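Local coordinates for protein glutathione s-transferase I (Zea mays, PDB 1AXD) that conjugates glutathione to electrophilic compounds, herbicides among them, as a dimeric plant glutathione S-transferase with a thioredoxin-like N-terminal domain, at residues A[2-7]-A[56-61]; A[47-52]-A[63-68]. All coordinates share one frame; numbering follows the deposited sequence.

Contact 1: residues A[2-7]-A[56-61]; sequences PMKLYG and ALQDGD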
loop_
_atom_site.group_PDB
_atom_site.type_symbol
_atom_site.label_atom_id
_atom_site.label_comp_id
_atom_site.label_asym_id
_atom_site.label_seq_id
_atom_site.Cartn_x
_atom_site.Cartn_y
_atom_site.Cartn_z
ATOM N N PRO A 2 -5.390 -21.517 -17.130
ATOM C CA PRO A 2 -4.326 -20.896 -16.336
ATOM C C PRO A 2 -4.300 -19.376 -16.435
ATOM O O PRO A 2 -4.479 -18.840 -17.522
ATOM C CB PRO A 2 -3.063 -21.527 -16.919
ATOM C CG PRO A 2 -3.406 -21.681 -18.358
ATOM C CD PRO A 2 -4.833 -22.187 -18.322
ATOM N N MET A 3 -4.144 -18.705 -15.297
ATOM C CA MET A 3 -4.068 -17.250 -15.248
ATOM C C MET A 3 -2.727 -16.883 -15.831
ATOM O O MET A 3 -1.789 -17.639 -15.655
ATOM C CB MET A 3 -4.115 -16.761 -13.794
ATOM C CG MET A 3 -5.323 -17.188 -12.969
ATOM S SD MET A 3 -5.242 -16.497 -11.270
ATOM C CE MET A 3 -4.974 -17.911 -10.334
ATOM N N LYS A 4 -2.626 -15.763 -16.539
ATOM C CA LYS A 4 -1.339 -15.356 -17.102
ATOM C C LYS A 4 -0.787 -14.231 -16.291
ATOM O O LYS A 4 -1.454 -13.217 -16.154
ATOM C CB LYS A 4 -1.470 -14.874 -18.551
ATOM C CG LYS A 4 -2.420 -15.656 -19.434
ATOM C CD LYS A 4 -2.041 -17.108 -19.541
ATOM C CE LYS A 4 -3.124 -17.882 -20.271
ATOM N NZ LYS A 4 -2.903 -19.351 -20.147
ATOM N N LEU A 5 0.407 -14.409 -15.736
ATOM C CA LEU A 5 1.065 -13.373 -14.947
ATOM C C LEU A 5 2.034 -12.668 -15.874
ATOM O O LEU A 5 2.940 -13.302 -16.393
ATOM C CB LEU A 5 1.794 -13.992 -13.748
ATOM C CG LEU A 5 2.519 -13.090 -12.744
ATOM C CD1 LEU A 5 1.539 -12.105 -12.051
ATOM C CD2 LEU A 5 3.178 -14.000 -11.697
ATOM N N TYR A 6 1.832 -11.374 -16.087
ATOM C CA TYR A 6 2.672 -10.607 -16.986
ATOM C C TYR A 6 3.829 -9.926 -16.344
ATOM O O TYR A 6 3.636 -9.184 -15.389
ATOM C CB TYR A 6 1.814 -9.591 -17.723
ATOM C CG TYR A 6 0.786 -10.230 -18.622
ATOM C CD1 TYR A 6 1.156 -10.726 -19.865
ATOM C CD2 TYR A 6 -0.553 -10.329 -18.239
ATOM C CE1 TYR A 6 0.233 -11.299 -20.714
ATOM C CE2 TYR A 6 -1.494 -10.908 -19.085
ATOM C CZ TYR A 6 -1.085 -11.387 -20.326
ATOM O OH TYR A 6 -1.974 -11.932 -21.221
ATOM N N GLY A 7 5.025 -10.154 -16.879
ATOM C CA GLY A 7 6.219 -9.529 -16.346
ATOM C C GLY A 7 7.427 -10.439 -16.413
ATOM O O GLY A 7 7.281 -11.647 -16.477
ATOM N N ALA A 56 0.974 -7.580 -14.121
ATOM C CA ALA A 56 -0.398 -7.502 -14.593
ATOM C C ALA A 56 -0.890 -8.945 -14.615
ATOM O O ALA A 56 -0.124 -9.820 -15.000
ATOM C CB ALA A 56 -0.442 -6.871 -15.993
ATOM N N LEU A 57 -2.103 -9.209 -14.132
ATOM C CA LEU A 57 -2.642 -10.571 -14.139
ATOM C C LEU A 57 -3.932 -10.668 -14.922
ATOM O O LEU A 57 -4.741 -9.747 -14.881
ATOM C CB LEU A 57 -2.887 -11.093 -12.715
ATOM C CG LEU A 57 -3.312 -12.575 -12.631
ATOM C CD1 LEU A 57 -2.088 -13.472 -12.418
ATOM C CD2 LEU A 57 -4.308 -12.790 -11.489
ATOM N N GLN A 58 -4.123 -11.779 -15.620
ATOM C CA GLN A 58 -5.334 -11.988 -16.391
ATOM C C GLN A 58 -5.964 -13.290 -16.051
ATOM O O GLN A 58 -5.316 -14.325 -16.167
ATOM C CB GLN A 58 -5.041 -11.953 -17.884
ATOM C CG GLN A 58 -6.273 -12.195 -18.739
ATOM C CD GLN A 58 -5.942 -12.334 -20.209
ATOM O OE1 GLN A 58 -4.796 -12.192 -20.612
ATOM N NE2 GLN A 58 -6.954 -12.608 -21.018
ATOM N N ASP A 59 -7.203 -13.242 -15.585
ATOM C CA ASP A 59 -7.940 -14.448 -15.257
ATOM C C ASP A 59 -9.122 -14.421 -16.148
ATOM O O ASP A 59 -10.079 -13.732 -15.846
ATOM C CB ASP A 59 -8.378 -14.451 -13.791
ATOM C CG ASP A 59 -8.752 -15.840 -13.295
ATOM O OD1 ASP A 59 -8.681 -16.813 -14.086
ATOM O OD2 ASP A 59 -9.102 -15.963 -12.102
ATOM N N GLY A 60 -9.033 -15.114 -17.279
ATOM C CA GLY A 60 -10.128 -15.127 -18.226
ATOM C C GLY A 60 -10.189 -13.767 -18.880
ATOM O O GLY A 60 -9.321 -13.414 -19.657
ATOM N N ASP A 61 -11.195 -12.986 -18.515
ATOM C CA ASP A 61 -11.371 -11.645 -19.067
ATOM C C ASP A 61 -11.113 -10.614 -17.994
ATOM O O ASP A 61 -11.293 -9.428 -18.245
ATOM C CB ASP A 61 -12.798 -11.484 -19.586
ATOM C CG ASP A 61 -13.829 -11.564 -18.471
ATOM O OD1 ASP A 61 -14.072 -12.687 -17.970
ATOM O OD2 ASP A 61 -14.367 -10.503 -18.076
HETATM O O HOH W 1 -5.916 -16.672 -18.007
#

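Contact 2: residues A[47-52]-A[63-68]; sequences VRNPFG and YLFESR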
loop_
_atom_site.group_PDB
_atom_site.type_symbol
_atom_site.label_atom_id
_atom_site.label_comp_id
_atom_site.label_asym_id
_atom_site.label_seq_id
_atom_site.Cartn_x
_atom_site.Cartn_y
_atom_site.Cartn_z
ATOM N N VAL A 47 -4.143 -2.434 -22.095
ATOM C CA VAL A 47 -5.492 -2.868 -21.759
ATOM C C VAL A 47 -5.443 -3.716 -20.517
ATOM O O VAL A 47 -6.485 -4.005 -19.946
ATOM C CB VAL A 47 -6.197 -3.615 -22.917
ATOM C CG1 VAL A 47 -6.251 -2.719 -24.159
ATOM C CG2 VAL A 47 -5.501 -4.929 -23.230
ATOM N N ARG A 48 -4.236 -4.110 -20.105
ATOM C CA ARG A 48 -4.040 -4.908 -18.891
ATOM C C ARG A 48 -3.661 -3.958 -17.774
ATOM O O ARG A 48 -4.260 -4.016 -16.720
ATOM C CB ARG A 48 -2.946 -5.951 -19.099
ATOM C CG ARG A 48 -3.134 -6.783 -20.347
ATOM C CD ARG A 48 -1.963 -7.698 -20.526
ATOM N NE ARG A 48 -1.891 -8.276 -21.862
ATOM C CZ ARG A 48 -0.789 -8.271 -22.605
ATOM N NH1 ARG A 48 0.324 -7.714 -22.151
ATOM N NH2 ARG A 48 -0.789 -8.844 -23.796
ATOM N N ASN A 49 -2.696 -3.074 -18.017
ATOM C CA ASN A 49 -2.289 -2.089 -17.019
ATOM C C ASN A 49 -2.270 -0.711 -17.699
ATOM O O ASN A 49 -1.381 -0.444 -18.504
ATOM C CB ASN A 49 -0.910 -2.436 -16.444
ATOM C CG ASN A 49 -0.566 -1.633 -15.187
ATOM O OD1 ASN A 49 -1.200 -0.645 -14.868
ATOM N ND2 ASN A 49 0.455 -2.072 -14.479
ATOM N N PRO A 50 -3.266 0.151 -17.410
ATOM C CA PRO A 50 -3.323 1.484 -18.018
ATOM C C PRO A 50 -2.162 2.338 -17.680
ATOM O O PRO A 50 -1.934 3.320 -18.359
ATOM C CB PRO A 50 -4.624 2.064 -17.467
ATOM C CG PRO A 50 -4.812 1.336 -16.160
ATOM C CD PRO A 50 -4.428 -0.069 -16.530
ATOM N N PHE A 51 -1.437 1.996 -16.620
ATOM C CA PHE A 51 -0.270 2.771 -16.213
ATOM C C PHE A 51 1.009 2.197 -16.823
ATOM O O PHE A 51 2.087 2.516 -16.362
ATOM C CB PHE A 51 -0.172 2.838 -14.687
ATOM C CG PHE A 51 -1.310 3.585 -14.025
ATOM C CD1 PHE A 51 -1.307 4.973 -13.958
ATOM C CD2 PHE A 51 -2.368 2.897 -13.436
ATOM C CE1 PHE A 51 -2.341 5.665 -13.312
ATOM C CE2 PHE A 51 -3.400 3.582 -12.789
ATOM C CZ PHE A 51 -3.386 4.969 -12.727
ATOM N N GLY A 52 0.858 1.300 -17.794
ATOM C CA GLY A 52 1.987 0.711 -18.494
ATOM C C GLY A 52 3.153 0.134 -17.720
ATOM O O GLY A 52 4.301 0.473 -17.979
ATOM N N TYR A 63 -8.841 -8.411 -15.716
ATOM C CA TYR A 63 -7.494 -7.842 -15.757
ATOM C C TYR A 63 -7.173 -7.189 -14.444
ATOM O O TYR A 63 -8.003 -6.465 -13.920
ATOM C CB TYR A 63 -7.370 -6.825 -16.899
ATOM C CG TYR A 63 -7.130 -7.450 -18.250
ATOM C CD1 TYR A 63 -5.973 -8.169 -18.501
ATOM C CD2 TYR A 63 -8.056 -7.326 -19.275
ATOM C CE1 TYR A 63 -5.742 -8.750 -19.734
ATOM C CE2 TYR A 63 -7.834 -7.909 -20.521
ATOM C CZ TYR A 63 -6.675 -8.622 -20.741
ATOM O OH TYR A 63 -6.438 -9.226 -21.958
ATOM N N LEU A 64 -5.993 -7.453 -13.897
ATOM C CA LEU A 64 -5.599 -6.865 -12.620
ATOM C C LEU A 64 -4.186 -6.368 -12.663
ATOM O O LEU A 64 -3.393 -6.869 -13.452
ATOM C CB LEU A 64 -5.725 -7.885 -11.486
ATOM C CG LEU A 64 -7.103 -8.459 -11.162
ATOM C CD1 LEU A 64 -6.943 -9.677 -10.267
ATOM C CD2 LEU A 64 -7.962 -7.415 -10.466
ATOM N N PHE A 65 -3.884 -5.376 -11.831
ATOM C CA PHE A 65 -2.545 -4.822 -11.730
ATOM C C PHE A 65 -2.295 -4.381 -10.318
ATOM O O PHE A 65 -3.241 -4.311 -9.552
ATOM C CB PHE A 65 -2.280 -3.713 -12.758
ATOM C CG PHE A 65 -3.303 -2.627 -12.776
ATOM C CD1 PHE A 65 -4.502 -2.795 -13.460
ATOM C CD2 PHE A 65 -3.045 -1.405 -12.163
ATOM C CE1 PHE A 65 -5.428 -1.759 -13.540
ATOM C CE2 PHE A 65 -3.968 -0.352 -12.236
ATOM C CZ PHE A 65 -5.158 -0.531 -12.926
ATOM N N GLU A 66 -1.036 -4.070 -10.002
ATOM C CA GLU A 66 -0.567 -3.703 -8.663
ATOM C C GLU A 66 -0.343 -5.017 -7.964
ATOM O O GLU A 66 -1.299 -5.713 -7.673
ATOM C CB GLU A 66 -1.558 -2.816 -7.897
ATOM C CG GLU A 66 -1.444 -1.331 -8.211
ATOM C CD GLU A 66 -0.126 -0.722 -7.759
ATOM O OE1 GLU A 66 0.500 -1.244 -6.814
ATOM O OE2 GLU A 66 0.288 0.300 -8.337
ATOM N N SER A 67 0.919 -5.369 -7.742
ATOM C CA SER A 67 1.289 -6.630 -7.125
ATOM C C SER A 67 0.493 -7.044 -5.917
ATOM O O SER A 67 -0.057 -8.136 -5.920
ATOM C CB SER A 67 2.799 -6.664 -6.840
ATOM O OG SER A 67 3.208 -5.622 -5.973
ATOM N N ARG A 68 0.365 -6.186 -4.913
ATOM C CA ARG A 68 -0.376 -6.579 -3.724
ATOM C C ARG A 68 -1.839 -6.830 -3.972
ATOM O O ARG A 68 -2.421 -7.663 -3.295
ATOM C CB ARG A 68 -0.128 -5.596 -2.593
ATOM C CG ARG A 68 1.347 -5.562 -2.213
ATOM C CD ARG A 68 1.739 -4.339 -1.400
ATOM N NE ARG A 68 3.190 -4.238 -1.249
ATOM C CZ ARG A 68 3.998 -3.594 -2.088
ATOM N NH1 ARG A 68 3.500 -2.981 -3.148
ATOM N NH2 ARG A 68 5.310 -3.563 -1.867
#

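Contact 1: residues A[2-7]-A[56-61]
Tyr6 and Gln58 meet through their polar ends across two antiparallel strands, 3-6 and 56-59. With CG anti to its carbonyl carbon (chi1 -64°), the Tyr6 ring lies along the sheet face that also carries Lys4, Ala56 and Gln58, and its OH donates to Gln58 OE1 at 2.9 Å, nearly in line with the acceptor's C=O. Gln58 reaches it fully extended, CG anti to the backbone N (chi1 179°), and its amide lies 17° from the tyrosine ring plane. The other end of that amide is fixed as well: NE2 donates to Gly60 O at 2.8 Å in the turn that follows, so both ends of the group resist a flip. Behind this pair, Tyr6 CB rests on Ala56 CB at 3.9 Å. Lys4 and Gln58 form a hydrogen-bonded pair, joined by Lys4 N to Gln58 O and Gln58 N to Lys4 O, both 3.1 Å. Tyr6 N donates to Ala56 O at 2.7 Å, but the return bond, Ala56 N to Tyr6 O, is weak. Gln58 O also accepts from a water that donates to Pro2 O, extending the link past the strand end. The opposite face is largely apolar: Leu5 CD1 touches Leu57 CD1 at 3.9 Å, and Met3 SD lies 3.8 Å from Leu57 CD2. Met3 CG also packs on the carboxylate of Asp59, whose OD2 is held by Tyr73 OH and by a salt bridge to Lys77. Strand 3-6 is an inner strand of the thioredoxin-like sheet, bonded along its other edge to strand 28-31. Helix 14-24 packs on Met3 and Leu5, and helix 67-78 on Met3 and Leu57, so both helices cover this face.

Contact 2: residues A[47-52]-A[63-68]
Phe65 packs against the Asx turn and type I beta turn of residues 49-52, in the loop that leads to strand 56-59 of the thioredoxin-like domain; no hydrogen bond joins the two segments. Its CG sits between the backbone N and the carbonyl carbon (chi1 52°), which sets the ring against Asn49 and Pro50. Asn49 brings OD1 over one face near the rim, 3.4 Å from Phe65 CD2, while ND2, bonded to Gln53 O, lies against Phe65 CB; amide and ring planes are 25° apart. On that same face Pro50 makes a CH-pi contact, CD 4.0 Å from the ring centroid. Phe51 adds the edge of its own ring, CD2 meeting Phe65 CE2 at 3.8 Å. Two residues before Phe65, Tyr63 meets Arg48 and Val47: Val47 O stands over one face of the tyrosine ring, while Arg48 CA makes an off-centre CH-pi contact. The extended aliphatic part of Arg48 runs past the ring, CG 3.3 Å from Tyr63 CE1, and carries the guanidinium on to a cation-pi contact with Tyr6. Val96 of the second subunit packs on Phe65 and Val144 of that subunit on Pro50, so the contact forms part of the dimer interface, while just beyond Phe65 the N-cap residue Glu66 and Ser67 hydrogen-bond to the backbone of the bound lactoylglutathione. Within the turn, Asn49 OD1 accepts from Phe51 N at 3.2 Å, the donor standing well above the carbonyl plane.

Both contacts belong to the N-terminal domain, their centres about 10 Å apart, and share one sheet: contact 1 pairs two inner strands, whereas contact 2 packs a loop on strand 62-65, the outermost strand at one end. Contact 1 is mostly buried and built on backbone hydrogen bonds, with apolar packing on one face and a tyrosine-glutamine bond on the other. Contact 2 is only partly buried, lacks hydrogen bonds across it and relies on aromatic rings, lying nearer the second subunit and the ligand. A probable hydrogen bond from Leu57 N to Leu64 O, 2.8 Å, ties them together, and Arg48 of contact 2 reaches Tyr6 of contact 1.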